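Local coordinates for cell wall binding protein cwp8 (PDB 5J6Q), which probably attaches itself to the clostridial cell wall through its three CWB2 modules and belongs to the S-layer-associated cell wall proteins, at residues K417-V422 and G441-V446; I315-D320 and A337-S342; D38-I43 and I73-H78; G66-V71 and T179-N184. All coordinates share one frame; numbering follows the deposited sequence.

Interaction 1 (K417-V422 and G441-V446); sequences KTAFVV and GAPIIV
The phenyl ring of F420 meets A442 obliquely, neither squarely over a face nor in line with an edge: the A442 methyl CB is 3.9 Å from F420 CE1, and P443 O also approaches obliquely, near CD1. The ring reaches that end of the contact because CG stands anti to the carbonyl carbon (chi1 -79°), and R436 and A437 of helix 434-438 also touch it. The P443 ring lies on the A419 side, its CG 3.9 Å from A419 CB.

The backbones run parallel, the short strand axes differing by 29°, and three bonds set the register. F420 N donates to P443 O at 2.8 Å, I445 N to F420 O at 2.7 Å with an almost straight N-H...O angle of 175°, and V422 N to I445 O at 2.9 Å. One step earlier the ladder would need an amide hydrogen from P443, which has none. T418 O is met instead by A442 CA at 3.3 Å, a CA-H...O contact, and by the proline CD. Farther along, V422 CG2 lies 3.9 Å from V446 CG2 and also touches I444 CG2, while V421 CG2 meets I445 CB on the opposite face.

A419 and V421, whose N and O point away from 441-446, bond through their backbones to strand 463-467, whereas the outward amide of V446 donates to S405 OG. The side chains meeting between the strands are mostly apolar, T418 being the exception, with OG1 3.5 Å from A442 CB. The implication is that hydrogen bonds fix the pairing, while buried hydrocarbon surface supplies the close fit.

Interaction 2 (I315-D320 and A337-S342); sequences ILVGED and APILLS
A337 opens the contact by placing its methyl CB 3.7 Å from CG1 of I315; its carbonyl is held by R305. P338 follows, with its O accepting from I315 N at 3.1 Å while its ring packs on S302 of helix 294-305. I339 begins the strand proper: CG1 lies against I315 CB, and CG2 reaches V317 CG1 at 4.0 Å.

L340 uses both its backbone groups across the contact. Its N donates to I315 O at 2.9 Å, and its O receives V317 N at 3.2 Å, this donor tilted out of the carbonyl plane. The L340 side chain goes to helix 349-359, and L316 CD1 packs against its CB. L341 returns to the I339 face, where its CD2 lies beside V317 CG1 at 3.6 Å. That valine branch sits between the backbone N and carbonyl carbon (chi1 69°), pointing the same way as L341. S342 ends the ladder: its N donates to V317 O at 3.0 Å, and its O takes E319 N at 3.0 Å through a more bent bond of 141°. S342 OG bonds to S346 O.

The short axes diverge by 41°, a strong twist for parallel neighbours. Helices 322-327 and 329-334 connect the two strands, making a beta-alpha-beta crossover at one edge of the four-stranded parallel sheet, order 2-1-3-4, of a CWB2 domain with its toprim-like fold.

Interaction 3 (D38-I43 and I73-H78); sequences DRVYDI and IQDKGH
Y41 and D75 pair where two antiparallel strands, 41-45 and 68-75, begin and end in a mixed sheet. The D42-Q74 pair is the hydrogen-bonded one: D42 N to Q74 O and Q74 N to D42 O are each 2.9 Å. Just past the strand, K76 N adds a nearly straight bond (172°) to V40 O, 3.0 Å.

K76 then folds back across the segment 38-43. Its CE lies 3.7 Å from D42 CB, and NZ donates to R39 O at 2.8 Å, approaching 32° out of the carbonyl plane. A water joins the same NZ to D38 OD2, so the ammonium group has a second polar partner. On the opposite face the Y41 ring sets CE2 3.5 Å from D75 CB, and its CD2 also touches I73 CG2. V40 CG2 sits over a face of the H78 ring, 3.7 Å from its centroid, in a CH-pi contact, although the placing of that ring is less certain.

Helix 13-24 covers this face, with A22 on Y41 and L23 on I43. Across the sheet, I73 and D75 bond through their backbones to H178 and K175, D75 also forms a salt bridge to K175, and I43 bonds to L50 beside strand 48-49.

Interaction 4 (G66-V71 and T179-N184); sequences GQSLKV and TVTVKN
G66-V71 and T179-N184 run antiparallel, with the short strand axes at 157°. Two hydrogen-bonded pairs carry the ladder. In one, L69 N reaches V182 O at 3.0 Å and V182 N returns to L69 O at 2.9 Å; in the other, V71 N to V180 O is 2.8 Å and V180 N to V71 O is 3.0 Å. At the start the pattern shifts: G66 N donates to N184 O at 3.0 Å, while N184 N donates to Q67 O at 3.2 Å. Two residues thus face one, and with G66 at a positive phi of 93° this fits a G1-type beta bulge. At this end N184 ND2 is held by L63 O.

On the buried face, L69 and V182 lie side by side, with L69 CD1 3.8 Å from V182 CB. The leucine is bent over by a CG held between its backbone N and carbonyl carbon (chi1 53°). V71, V180 and V182 share L15 of helix 13-24 as a neighbour, and V71 and V182 also pack on helix 53-61, at L56 and I60. The other face is polar. K70 CB touches T179 CG2 at 3.7 Å, and the lysine chain then runs alongside T181, its tip leading away. S68 CB lies against K183 CG, the two meeting through their carbon atoms.

The chemistry therefore divides by face: branched aliphatic groups pack against helices 13-24 and 53-61, while serine, threonine and lysine carbons pack beneath polar ends on the more exposed side, and main-chain bonds alone link the strands by hydrogen bonding.

Interactions 1 and 2 occupy corresponding places in two CWB2 repeats: each joins the sheet's outermost strand, second in chain order, to the first strand beside it in a four-stranded parallel sheet of order 2-1-3-4. Their centres are 20 Å apart and their nearest atoms about 9 Å, so they do not touch. Interactions 3 and 4 share strand 68-75, pairing its later and earlier halves with neighbours on either side, strands 41-45 and 178-183. They touch, I43 CG2 to V71 CG1 at 4.1 Å, and their segments alternate along the chain. This pair lies on the opposite side of the chain's centre from the CWB2 pair; the centres of interactions 1 and 3 are 83 Å apart, consistent with an elongated molecule.

Interaction 1 (K417-V422 and G441-V446)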
# COMPACT_ATOMS: atom_id res chain seq x y z
N LYS A 417 43.69 -1.25 10.78
CA LYS A 417 44.54 -2.42 10.49
C LYS A 417 44.27 -3.05 9.11
O LYS A 417 44.92 -4.02 8.72
CB LYS A 417 44.33 -3.50 11.57
CG LYS A 417 43.12 -4.39 11.30
CD LYS A 417 43.40 -5.86 11.59
CE LYS A 417 44.64 -6.35 10.86
NZ LYS A 417 44.32 -7.38 9.84
N THR A 418 43.29 -2.51 8.39
CA THR A 418 42.94 -3.05 7.09
C THR A 418 42.84 -1.96 6.03
O THR A 418 42.51 -0.80 6.32
CB THR A 418 41.62 -3.84 7.20
OG1 THR A 418 40.98 -3.85 5.94
CG2 THR A 418 40.65 -3.21 8.20
N ALA A 419 43.15 -2.36 4.80
CA ALA A 419 43.03 -1.46 3.68
C ALA A 419 42.71 -2.29 2.42
O ALA A 419 43.09 -3.46 2.33
CB ALA A 419 44.29 -0.67 3.50
N PHE A 420 41.98 -1.69 1.49
CA PHE A 420 41.51 -2.39 0.30
C PHE A 420 42.11 -1.79 -0.92
O PHE A 420 42.23 -0.57 -0.95
CB PHE A 420 39.96 -2.27 0.18
CG PHE A 420 39.31 -3.23 1.11
CD1 PHE A 420 38.73 -2.80 2.29
CD2 PHE A 420 39.35 -4.60 0.85
CE1 PHE A 420 38.21 -3.70 3.18
CE2 PHE A 420 38.82 -5.50 1.76
CZ PHE A 420 38.26 -5.05 2.91
N VAL A 421 42.44 -2.59 -1.92
CA VAL A 421 43.02 -2.03 -3.15
C VAL A 421 42.22 -2.44 -4.31
O VAL A 421 41.92 -3.61 -4.46
CB VAL A 421 44.50 -2.45 -3.39
CG1 VAL A 421 44.88 -2.28 -4.86
CG2 VAL A 421 45.41 -1.59 -2.53
N VAL A 422 41.87 -1.48 -5.16
CA VAL A 422 40.98 -1.73 -6.32
C VAL A 422 41.51 -0.96 -7.48
O VAL A 422 42.29 -0.02 -7.26
CB VAL A 422 39.51 -1.28 -5.91
CG1 VAL A 422 39.11 -1.88 -4.53
CG2 VAL A 422 39.42 0.25 -5.84
N GLY A 441 36.74 1.29 9.14
CA GLY A 441 37.75 2.33 9.01
C GLY A 441 38.81 2.01 7.97
O GLY A 441 39.82 2.71 7.85
N ALA A 442 38.58 0.95 7.18
CA ALA A 442 39.51 0.53 6.13
C ALA A 442 39.46 1.43 4.91
O ALA A 442 38.39 1.67 4.35
CB ALA A 442 39.21 -0.89 5.72
N PRO A 443 40.60 2.01 4.51
CA PRO A 443 40.57 2.85 3.32
C PRO A 443 40.43 1.99 2.08
O PRO A 443 40.70 0.78 2.07
CB PRO A 443 41.92 3.60 3.38
CG PRO A 443 42.77 2.78 4.31
CD PRO A 443 41.83 2.21 5.29
N ILE A 444 40.04 2.65 0.99
CA ILE A 444 39.88 1.97 -0.24
C ILE A 444 40.81 2.72 -1.13
O ILE A 444 40.52 3.86 -1.48
CB ILE A 444 38.42 2.06 -0.76
CG1 ILE A 444 37.48 1.13 0.06
CG2 ILE A 444 38.39 1.70 -2.22
CD1 ILE A 444 35.98 1.46 -0.23
N ILE A 445 41.90 2.08 -1.52
CA ILE A 445 42.88 2.77 -2.32
C ILE A 445 42.65 2.35 -3.73
O ILE A 445 42.55 1.15 -4.01
CB ILE A 445 44.28 2.35 -1.77
CG1 ILE A 445 44.43 2.76 -0.26
CG2 ILE A 445 45.37 2.99 -2.63
CD1 ILE A 445 44.19 4.30 -0.05
N VAL A 446 42.56 3.31 -4.59
CA VAL A 446 42.33 3.11 -6.00
C VAL A 446 43.72 3.28 -6.66
O VAL A 446 44.38 4.29 -6.37
CB VAL A 446 41.36 4.19 -6.46
CG1 VAL A 446 41.08 4.07 -7.96
CG2 VAL A 446 40.06 4.11 -5.67

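Interaction 2 (I315-D320 and A337-S342)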
# COMPACT_ATOMS: atom_id res chain seq x y z
N ILE A 315 29.22 14.63 3.46
CA ILE A 315 30.14 14.22 2.46
C ILE A 315 29.35 14.53 1.21
O ILE A 315 28.23 14.02 1.05
CB ILE A 315 30.57 12.74 2.45
CG1 ILE A 315 30.93 12.24 3.86
CG2 ILE A 315 31.81 12.62 1.53
CD1 ILE A 315 32.32 12.77 4.32
N LEU A 316 29.91 15.32 0.32
CA LEU A 316 29.23 15.72 -0.92
C LEU A 316 30.07 15.24 -2.15
O LEU A 316 31.24 15.59 -2.25
CB LEU A 316 29.10 17.22 -0.89
CG LEU A 316 28.11 17.83 -1.84
CD1 LEU A 316 26.75 17.18 -1.72
CD2 LEU A 316 28.00 19.34 -1.46
N VAL A 317 29.50 14.38 -3.05
CA VAL A 317 30.33 13.91 -4.17
C VAL A 317 29.63 14.31 -5.46
O VAL A 317 28.50 14.79 -5.38
CB VAL A 317 30.54 12.35 -3.97
CG1 VAL A 317 29.24 11.59 -4.17
CG2 VAL A 317 31.59 11.79 -4.91
N GLY A 318 30.27 14.20 -6.64
CA GLY A 318 29.56 14.52 -7.88
C GLY A 318 28.54 13.39 -8.15
O GLY A 318 28.80 12.22 -7.80
N GLU A 319 27.40 13.74 -8.74
CA GLU A 319 26.33 12.79 -9.01
C GLU A 319 26.71 11.54 -9.76
O GLU A 319 26.02 10.56 -9.66
CB GLU A 319 25.23 13.49 -9.82
CG GLU A 319 25.80 14.10 -11.11
CD GLU A 319 24.73 14.82 -11.94
OE1 GLU A 319 25.08 15.76 -12.71
OE2 GLU A 319 23.54 14.45 -11.81
N ASP A 320 27.77 11.60 -10.54
CA ASP A 320 28.24 10.49 -11.36
C ASP A 320 29.62 9.95 -10.88
O ASP A 320 30.16 9.03 -11.51
CB ASP A 320 28.41 10.98 -12.82
CG ASP A 320 27.19 11.61 -13.41
OD1 ASP A 320 26.06 11.07 -13.21
OD2 ASP A 320 27.34 12.65 -14.08
N ALA A 337 28.47 11.19 8.65
CA ALA A 337 27.94 12.14 7.66
C ALA A 337 27.24 11.39 6.56
O ALA A 337 27.66 10.26 6.29
CB ALA A 337 29.09 12.92 7.03
N PRO A 338 26.20 11.93 5.92
CA PRO A 338 25.49 11.21 4.79
C PRO A 338 26.27 11.42 3.52
O PRO A 338 26.97 12.45 3.44
CB PRO A 338 24.18 11.95 4.64
CG PRO A 338 24.59 13.47 5.15
CD PRO A 338 25.51 13.18 6.32
N ILE A 339 26.06 10.54 2.49
CA ILE A 339 26.76 10.80 1.30
C ILE A 339 25.69 11.40 0.46
O ILE A 339 24.70 10.78 0.13
CB ILE A 339 27.53 9.63 0.67
CG1 ILE A 339 28.75 9.22 1.52
CG2 ILE A 339 27.98 10.10 -0.69
CD1 ILE A 339 29.32 7.69 1.27
N LEU A 340 25.84 12.67 0.15
CA LEU A 340 24.76 13.32 -0.59
C LEU A 340 25.40 13.66 -1.94
O LEU A 340 26.59 13.51 -2.07
CB LEU A 340 24.18 14.57 0.11
CG LEU A 340 23.36 14.23 1.39
CD1 LEU A 340 23.10 15.53 2.25
CD2 LEU A 340 21.99 13.61 1.03
N LEU A 341 24.64 14.11 -2.90
CA LEU A 341 25.16 14.27 -4.24
C LEU A 341 24.91 15.67 -4.78
O LEU A 341 23.83 16.22 -4.53
CB LEU A 341 24.40 13.27 -5.16
CG LEU A 341 24.38 11.77 -4.70
CD1 LEU A 341 23.38 10.94 -5.56
CD2 LEU A 341 25.72 11.18 -4.82
N SER A 342 25.85 16.20 -5.60
CA SER A 342 25.66 17.50 -6.20
C SER A 342 25.83 17.46 -7.70
O SER A 342 26.53 16.59 -8.23
CB SER A 342 26.71 18.48 -5.66
OG SER A 342 26.31 19.82 -5.92

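Interaction 3 (D38-I43 and I73-H78)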
# COMPACT_ATOMS: atom_id res chain seq x y z
N ASP A 38 -49.39 9.65 0.57
CA ASP A 38 -48.34 9.22 1.48
C ASP A 38 -47.06 9.10 0.63
O ASP A 38 -47.18 8.78 -0.59
CB ASP A 38 -48.67 7.83 2.02
CG ASP A 38 -49.43 7.85 3.31
OD1 ASP A 38 -49.81 8.96 3.76
OD2 ASP A 38 -49.65 6.76 3.89
N ARG A 39 -45.85 9.37 1.20
CA ARG A 39 -44.70 9.10 0.35
C ARG A 39 -44.56 7.58 0.10
O ARG A 39 -44.96 6.75 0.93
CB ARG A 39 -43.34 9.51 0.95
CG ARG A 39 -43.29 10.94 1.48
CD ARG A 39 -42.24 10.98 2.60
NE ARG A 39 -41.84 12.36 2.82
CZ ARG A 39 -40.94 12.79 3.70
NH1 ARG A 39 -40.68 14.09 3.80
NH2 ARG A 39 -40.28 11.92 4.49
N VAL A 40 -43.96 7.24 -1.03
CA VAL A 40 -43.75 5.83 -1.34
C VAL A 40 -42.38 5.40 -0.81
O VAL A 40 -42.19 4.20 -0.65
CB VAL A 40 -43.92 5.43 -2.81
CG1 VAL A 40 -45.25 5.72 -3.54
CG2 VAL A 40 -42.72 5.03 -3.63
N TYR A 41 -41.45 6.32 -0.56
CA TYR A 41 -40.19 5.90 0.03
C TYR A 41 -40.20 6.29 1.47
O TYR A 41 -40.65 7.39 1.83
CB TYR A 41 -38.97 6.48 -0.68
CG TYR A 41 -38.90 5.92 -2.08
CD1 TYR A 41 -39.18 6.72 -3.17
CD2 TYR A 41 -38.57 4.58 -2.30
CE1 TYR A 41 -39.15 6.20 -4.48
CE2 TYR A 41 -38.54 4.05 -3.59
CZ TYR A 41 -38.83 4.87 -4.67
OH TYR A 41 -38.80 4.33 -5.93
N ASP A 42 -39.75 5.34 2.32
CA ASP A 42 -39.66 5.56 3.73
C ASP A 42 -38.16 5.97 3.91
O ASP A 42 -37.23 5.17 3.70
CB ASP A 42 -40.06 4.26 4.50
CG ASP A 42 -39.79 4.42 5.97
OD1 ASP A 42 -39.42 5.51 6.37
OD2 ASP A 42 -39.95 3.41 6.74
N ILE A 43 -37.93 7.23 4.24
CA ILE A 43 -36.57 7.67 4.31
C ILE A 43 -36.18 8.25 5.68
O ILE A 43 -36.88 9.09 6.21
CB ILE A 43 -36.35 8.71 3.29
CG1 ILE A 43 -36.83 8.18 1.89
CG2 ILE A 43 -34.92 9.14 3.32
CD1 ILE A 43 -36.26 9.04 0.72
N ILE A 73 -33.22 4.35 2.99
CA ILE A 73 -34.27 4.53 2.01
C ILE A 73 -34.89 3.18 1.86
O ILE A 73 -34.19 2.19 1.65
CB ILE A 73 -33.76 5.00 0.58
CG1 ILE A 73 -32.99 6.26 0.66
CG2 ILE A 73 -34.98 5.11 -0.39
CD1 ILE A 73 -31.49 5.98 0.76
N GLN A 74 -36.20 3.10 1.97
CA GLN A 74 -36.84 1.83 1.71
C GLN A 74 -38.19 1.98 0.97
O GLN A 74 -39.10 2.66 1.44
CB GLN A 74 -37.07 1.04 2.98
CG GLN A 74 -37.81 -0.26 2.70
CD GLN A 74 -37.96 -1.09 3.96
OE1 GLN A 74 -37.94 -0.57 5.08
NE2 GLN A 74 -38.21 -2.40 3.80
N ASP A 75 -38.28 1.35 -0.18
CA ASP A 75 -39.51 1.43 -0.94
C ASP A 75 -40.60 0.66 -0.23
O ASP A 75 -40.39 -0.50 0.14
CB ASP A 75 -39.23 0.88 -2.32
CG ASP A 75 -40.39 0.81 -3.27
OD1 ASP A 75 -41.53 1.00 -2.83
OD2 ASP A 75 -40.15 0.57 -4.43
N LYS A 76 -41.75 1.27 0.00
CA LYS A 76 -42.83 0.55 0.70
C LYS A 76 -43.64 -0.35 -0.27
O LYS A 76 -44.65 -0.91 0.14
CB LYS A 76 -43.79 1.54 1.36
CG LYS A 76 -43.10 2.57 2.30
CD LYS A 76 -44.20 3.47 2.91
CE LYS A 76 -43.66 4.66 3.69
NZ LYS A 76 -44.56 5.81 3.53
N GLY A 77 -43.16 -0.49 -1.53
CA GLY A 77 -43.83 -1.26 -2.55
C GLY A 77 -44.83 -0.44 -3.34
O GLY A 77 -45.91 -0.10 -2.85
N HIS A 78 -44.48 -0.12 -4.56
CA HIS A 78 -45.40 0.65 -5.38
C HIS A 78 -45.35 0.19 -6.82
O HIS A 78 -44.39 -0.47 -7.25
CB HIS A 78 -44.99 2.16 -5.36
CG HIS A 78 -43.61 2.36 -5.88
ND1 HIS A 78 -43.34 3.05 -7.04
CD2 HIS A 78 -42.41 1.94 -5.40
CE1 HIS A 78 -42.04 3.01 -7.27
NE2 HIS A 78 -41.45 2.36 -6.29
O HOH W 1 -47.15 4.93 3.89
O HOH W 2 -37.49 1.95 6.49

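Interaction 4 (G66-V71 and T179-N184)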
# COMPACT_ATOMS: atom_id res chain seq x y z
N GLY A 66 -14.57 12.89 11.23
CA GLY A 66 -14.71 11.54 11.76
C GLY A 66 -16.15 11.07 11.93
O GLY A 66 -16.45 9.90 11.74
N GLN A 67 -17.05 12.00 12.27
CA GLN A 67 -18.47 11.66 12.49
C GLN A 67 -19.16 11.19 11.22
O GLN A 67 -18.84 11.61 10.10
CB GLN A 67 -19.22 12.89 13.05
CG GLN A 67 -18.84 13.18 14.50
CD GLN A 67 -19.84 14.12 15.15
OE1 GLN A 67 -20.23 15.16 14.56
NE2 GLN A 67 -20.28 13.77 16.35
N SER A 68 -20.12 10.35 11.38
CA SER A 68 -20.85 9.85 10.24
C SER A 68 -22.34 9.72 10.61
O SER A 68 -22.70 9.82 11.80
CB SER A 68 -20.22 8.52 9.80
OG SER A 68 -20.64 7.40 10.56
N LEU A 69 -23.23 9.51 9.59
CA LEU A 69 -24.65 9.30 9.88
C LEU A 69 -25.13 8.36 8.78
O LEU A 69 -24.46 8.27 7.73
CB LEU A 69 -25.47 10.63 9.86
CG LEU A 69 -25.30 11.49 8.56
CD1 LEU A 69 -25.99 10.87 7.34
CD2 LEU A 69 -25.93 12.95 8.80
N LYS A 70 -26.23 7.69 8.97
CA LYS A 70 -26.68 6.83 7.87
C LYS A 70 -28.03 7.30 7.34
O LYS A 70 -28.84 7.73 8.12
CB LYS A 70 -26.91 5.35 8.33
CG LYS A 70 -25.71 4.62 8.98
CD LYS A 70 -26.22 3.44 9.90
CE LYS A 70 -25.12 2.72 10.67
NZ LYS A 70 -25.68 1.78 11.71
N VAL A 71 -28.25 7.19 6.02
CA VAL A 71 -29.53 7.45 5.40
C VAL A 71 -30.15 6.17 4.98
O VAL A 71 -29.56 5.45 4.19
CB VAL A 71 -29.42 8.34 4.18
CG1 VAL A 71 -30.83 8.64 3.65
CG2 VAL A 71 -28.68 9.61 4.50
N THR A 179 -28.74 1.51 2.62
CA THR A 179 -28.14 2.43 3.54
C THR A 179 -27.00 3.10 2.94
O THR A 179 -26.11 2.46 2.34
CB THR A 179 -27.65 1.70 4.80
OG1 THR A 179 -28.80 1.17 5.43
CG2 THR A 179 -26.89 2.65 5.77
N VAL A 180 -26.98 4.40 3.12
CA VAL A 180 -25.89 5.14 2.60
C VAL A 180 -25.28 5.78 3.80
O VAL A 180 -25.95 6.50 4.58
CB VAL A 180 -26.39 6.20 1.57
CG1 VAL A 180 -25.21 7.00 1.02
CG2 VAL A 180 -27.20 5.52 0.44
N THR A 181 -24.02 5.61 3.95
CA THR A 181 -23.38 6.18 5.12
C THR A 181 -22.72 7.35 4.65
O THR A 181 -22.13 7.26 3.57
CB THR A 181 -22.40 5.13 5.71
OG1 THR A 181 -23.19 3.96 6.01
CG2 THR A 181 -21.65 5.66 6.92
N VAL A 182 -22.83 8.47 5.39
CA VAL A 182 -22.19 9.70 4.95
C VAL A 182 -21.18 10.05 5.99
O VAL A 182 -21.55 10.11 7.17
CB VAL A 182 -23.20 10.89 4.75
CG1 VAL A 182 -22.43 12.16 4.49
CG2 VAL A 182 -24.14 10.61 3.56
N LYS A 183 -19.89 10.30 5.55
CA LYS A 183 -18.81 10.56 6.50
C LYS A 183 -18.08 11.82 6.24
O LYS A 183 -17.74 12.10 5.09
CB LYS A 183 -17.70 9.45 6.44
CG LYS A 183 -18.16 8.02 6.44
CD LYS A 183 -16.89 7.10 6.61
CE LYS A 183 -17.22 5.62 6.68
NZ LYS A 183 -15.98 4.75 6.52
N ASN A 184 -17.81 12.60 7.28
CA ASN A 184 -16.98 13.75 7.01
C ASN A 184 -15.50 13.21 7.14
O ASN A 184 -14.91 13.17 8.22
CB ASN A 184 -17.28 14.85 7.95
CG ASN A 184 -16.35 16.01 7.86
OD1 ASN A 184 -15.35 15.97 7.15
ND2 ASN A 184 -16.61 17.12 8.57